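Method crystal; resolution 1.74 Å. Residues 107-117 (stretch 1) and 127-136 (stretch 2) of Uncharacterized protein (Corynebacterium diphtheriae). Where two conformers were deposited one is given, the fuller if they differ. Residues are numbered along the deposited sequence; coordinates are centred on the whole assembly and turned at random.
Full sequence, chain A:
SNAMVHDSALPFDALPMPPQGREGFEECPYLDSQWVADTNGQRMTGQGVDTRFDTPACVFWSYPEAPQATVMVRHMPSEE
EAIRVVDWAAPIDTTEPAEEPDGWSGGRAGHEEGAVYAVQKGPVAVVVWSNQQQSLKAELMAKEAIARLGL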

# COMPACT_ATOMS: atom_id res chain seq x y z
N GLY A 107 3.65 -11.11 -3.02
CA GLY A 107 3.22 -11.94 -1.85
C GLY A 107 2.14 -11.28 -1.00
O GLY A 107 1.88 -10.07 -1.10
N ARG A 108 1.53 -12.08 -0.14
CA ARG A 108 0.43 -11.65 0.67
C ARG A 108 0.40 -12.55 1.92
O ARG A 108 0.89 -13.69 1.88
CB ARG A 108 -0.92 -11.73 -0.09
CG ARG A 108 -1.22 -13.09 -0.67
CD ARG A 108 -2.63 -13.22 -1.22
NE ARG A 108 -2.78 -14.55 -1.83
CZ ARG A 108 -3.95 -15.09 -2.21
NH1 ARG A 108 -5.08 -14.39 -2.08
NH2 ARG A 108 -3.98 -16.32 -2.75
N ALA A 109 -0.13 -12.01 3.01
CA ALA A 109 -0.16 -12.68 4.30
C ALA A 109 -1.14 -11.88 5.17
O ALA A 109 -1.22 -10.61 5.06
CB ALA A 109 1.21 -12.68 4.97
N GLY A 110 -1.92 -12.61 5.99
CA GLY A 110 -2.82 -11.98 6.93
C GLY A 110 -2.62 -12.69 8.27
O GLY A 110 -2.76 -13.89 8.31
N HIS A 111 -2.21 -11.98 9.33
CA HIS A 111 -1.99 -12.60 10.68
C HIS A 111 -2.62 -11.76 11.77
O HIS A 111 -3.29 -10.78 11.48
CB HIS A 111 -0.50 -12.74 10.98
CG HIS A 111 0.27 -13.47 9.92
ND1 HIS A 111 -0.01 -14.75 9.55
CD2 HIS A 111 1.36 -13.07 9.14
CE1 HIS A 111 0.85 -15.14 8.58
NE2 HIS A 111 1.69 -14.11 8.33
N GLU A 112 -2.38 -12.08 13.05
CA GLU A 112 -2.92 -11.29 14.16
C GLU A 112 -2.42 -9.83 14.14
O GLU A 112 -3.14 -8.90 14.54
CB GLU A 112 -2.65 -12.01 15.51
CG GLU A 112 -1.50 -13.04 15.50
CD GLU A 112 -1.84 -14.37 14.80
OE1 GLU A 112 -1.12 -14.74 13.84
OE2 GLU A 112 -2.83 -15.03 15.20
N GLU A 113 -1.20 -9.63 13.61
CA GLU A 113 -0.48 -8.32 13.56
C GLU A 113 -0.93 -7.38 12.43
O GLU A 113 -0.52 -6.19 12.41
CB GLU A 113 1.03 -8.55 13.32
CG GLU A 113 1.84 -9.10 14.48
CD GLU A 113 1.45 -10.52 14.82
OE1 GLU A 113 1.31 -11.34 13.86
OE2 GLU A 113 1.25 -10.78 16.03
N GLY A 114 -1.75 -7.91 11.51
CA GLY A 114 -2.15 -7.20 10.31
C GLY A 114 -1.91 -8.00 9.04
O GLY A 114 -1.59 -9.20 9.08
N ALA A 115 -2.01 -7.32 7.88
CA ALA A 115 -1.99 -8.00 6.62
C ALA A 115 -1.12 -7.19 5.70
O ALA A 115 -1.03 -5.99 5.87
CB ALA A 115 -3.40 -8.14 6.04
N VAL A 116 -0.61 -7.83 4.67
CA VAL A 116 0.13 -7.16 3.60
C VAL A 116 -0.21 -7.78 2.25
O VAL A 116 -0.55 -8.96 2.13
CB VAL A 116 1.67 -7.23 3.85
CG1 VAL A 116 2.16 -8.71 3.82
CG2 VAL A 116 2.45 -6.23 2.93
N TYR A 117 -0.10 -6.96 1.21
CA TYR A 117 -0.29 -7.41 -0.12
C TYR A 117 0.65 -6.57 -0.95
O TYR A 117 0.54 -5.31 -1.00
CB TYR A 117 -1.76 -7.28 -0.60
CG TYR A 117 -2.03 -7.89 -1.99
CD1 TYR A 117 -2.57 -9.20 -2.10
CD2 TYR A 117 -1.80 -7.19 -3.17
CE1 TYR A 117 -2.81 -9.78 -3.31
CE2 TYR A 117 -2.05 -7.77 -4.41
CZ TYR A 117 -2.59 -9.08 -4.47
OH TYR A 117 -2.87 -9.72 -5.65
N VAL A 127 2.26 -1.73 -2.67
CA VAL A 127 2.20 -2.44 -1.37
C VAL A 127 1.03 -1.85 -0.55
O VAL A 127 0.87 -0.63 -0.44
CB VAL A 127 3.52 -2.24 -0.55
CG1 VAL A 127 3.47 -2.91 0.81
CG2 VAL A 127 4.78 -2.66 -1.35
N VAL A 128 0.25 -2.71 0.09
CA VAL A 128 -0.79 -2.25 0.92
C VAL A 128 -0.62 -3.05 2.20
O VAL A 128 -0.42 -4.27 2.12
CB VAL A 128 -2.19 -2.54 0.31
CG1 VAL A 128 -3.32 -2.24 1.26
CG2 VAL A 128 -2.44 -1.75 -0.98
N TRP A 129 -0.65 -2.33 3.31
CA TRP A 129 -0.66 -2.90 4.63
C TRP A 129 -2.04 -2.56 5.22
O TRP A 129 -2.56 -1.46 5.01
CB TRP A 129 0.40 -2.23 5.48
CG TRP A 129 1.81 -2.59 5.14
CD1 TRP A 129 2.53 -3.67 5.54
CD2 TRP A 129 2.72 -1.79 4.35
NE1 TRP A 129 3.82 -3.60 5.10
CE2 TRP A 129 3.99 -2.48 4.36
CE3 TRP A 129 2.61 -0.56 3.69
CZ2 TRP A 129 5.09 -1.97 3.75
CZ3 TRP A 129 3.72 -0.06 3.03
CH2 TRP A 129 4.92 -0.72 3.04
N SER A 130 -2.59 -3.50 5.96
CA SER A 130 -3.81 -3.29 6.71
C SER A 130 -3.60 -3.72 8.16
O SER A 130 -2.86 -4.63 8.42
CB SER A 130 -4.95 -4.13 6.14
OG SER A 130 -6.05 -4.22 7.06
N ASN A 131 -4.33 -3.08 9.07
CA ASN A 131 -4.27 -3.46 10.49
C ASN A 131 -5.16 -4.65 10.78
O ASN A 131 -5.25 -5.09 11.92
CB ASN A 131 -4.57 -2.27 11.45
CG ASN A 131 -6.04 -1.86 11.45
OD1 ASN A 131 -6.82 -2.32 10.63
ND2 ASN A 131 -6.41 -0.97 12.40
N GLN A 132 -5.86 -5.14 9.74
CA GLN A 132 -6.81 -6.26 9.86
C GLN A 132 -6.14 -7.60 9.58
O GLN A 132 -5.09 -7.65 8.97
CB GLN A 132 -7.96 -6.05 8.85
CG GLN A 132 -8.64 -4.72 9.07
CD GLN A 132 -9.44 -4.66 10.36
OE1 GLN A 132 -10.21 -5.56 10.65
NE2 GLN A 132 -9.29 -3.59 11.12
N GLN A 133 -6.78 -8.68 9.99
CA GLN A 133 -6.17 -9.98 9.89
C GLN A 133 -6.37 -10.64 8.54
O GLN A 133 -5.67 -11.59 8.23
CB GLN A 133 -6.73 -10.88 10.95
CG GLN A 133 -6.44 -10.32 12.33
CD GLN A 133 -6.60 -11.39 13.39
OE1 GLN A 133 -6.20 -12.55 13.17
NE2 GLN A 133 -7.17 -11.02 14.53
N GLN A 134 -7.28 -10.08 7.74
CA GLN A 134 -7.66 -10.67 6.43
C GLN A 134 -6.91 -10.07 5.30
O GLN A 134 -7.19 -8.93 4.99
CB GLN A 134 -9.12 -10.44 6.16
CG GLN A 134 -10.04 -10.98 7.24
CD GLN A 134 -10.10 -10.15 8.55
OE1 GLN A 134 -10.01 -8.91 8.55
NE2 GLN A 134 -10.27 -10.86 9.69
N SER A 135 -6.07 -10.84 4.63
CA SER A 135 -5.22 -10.32 3.55
C SER A 135 -6.11 -9.95 2.32
O SER A 135 -5.71 -9.16 1.46
CB SER A 135 -4.14 -11.35 3.15
OG SER A 135 -4.73 -12.53 2.67
N LEU A 136 -7.32 -10.55 2.25
CA LEU A 136 -8.26 -10.16 1.23
C LEU A 136 -8.51 -8.66 1.27
O LEU A 136 -8.65 -8.07 0.25
CB LEU A 136 -9.60 -10.94 1.31
CG LEU A 136 -10.65 -10.67 0.19
CD1 LEU A 136 -10.09 -10.74 -1.24
CD2 LEU A 136 -11.90 -11.56 0.36
O HOH W 1 -5.81 -12.48 0.04
O HOH W 2 -5.54 -15.69 14.33

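The contact is an antiparallel β-strand pairing, built mainly from backbone hydrogen bonds between 114-117 and 127-130 and extended by the loop of stretch 2, which passes over the hairpin formed within stretch 1. The two strands run at 169° to each other, with their axes 4.6 Å apart at closest approach. A115 and S130 form a hydrogen-bonded pair, A115 N to S130 O and S130 N to A115 O both at 2.9 Å. Two residues along, Y117 N donates to V128 O at 2.9 Å and V128 N to Y117 O at 2.8 Å. Between these rings V116 faces W129 as a non-hydrogen-bonded pair, CA to CA 4.5 Å; here the backbones approach through CA-H...O contacts, V116 CA to V128 O at 3.3 Å and W129 CA to A115 O at 3.4 Å.

V116 and W129 project from the same face of the sheet. With chi1 in the p rotamer, V116 places CG2 over one face of the indole, 4.0 Å from the centroid of its five-membered ring, a CH-pi contact; CG2 also lies 4.1 Å from V127 CG1. The other face carries A115, Y117, V128 and S130. The small methyl of A115 fits closely here, its CB 3.8 Å from S135 CA and 4.3 Å from S130 CB.

Beyond the strand, the chain of stretch 2 turns, and S130 OG accepts a 2.8 Å hydrogen bond from Q132 N. The type I turn from H111 to G114 closes the hairpin of stretch 1, in which A109 and V116 exchange backbone hydrogen bonds. Two glycines let the chains come close. G114 has phi/psi of 128/-167, where a side chain would be jammed against the preceding carbonyl, and an ideal CB would also lie 2.6 Å from S130 O. At G110, whose CA is 3.2 Å from Q133 O, an ideal CB would clash with that oxygen at 2.3 Å and with S135 N at 2.8 Å.

Q133 and S135 cover the hairpin. The Q133 side chain brings CG to 3.3 Å from H111 O, while Q133 CA makes a CA-H...O contact with the same oxygen at 3.4 Å. S135 points toward stretch 1 and packs CB 3.6 Å from A109 O. Its hydroxyl reaches R108 through water 1, which lies 2.8 Å from S135 OG and accepts from R108 NH1 at 2.9 Å, so the link between these side chains is solvent-mediated.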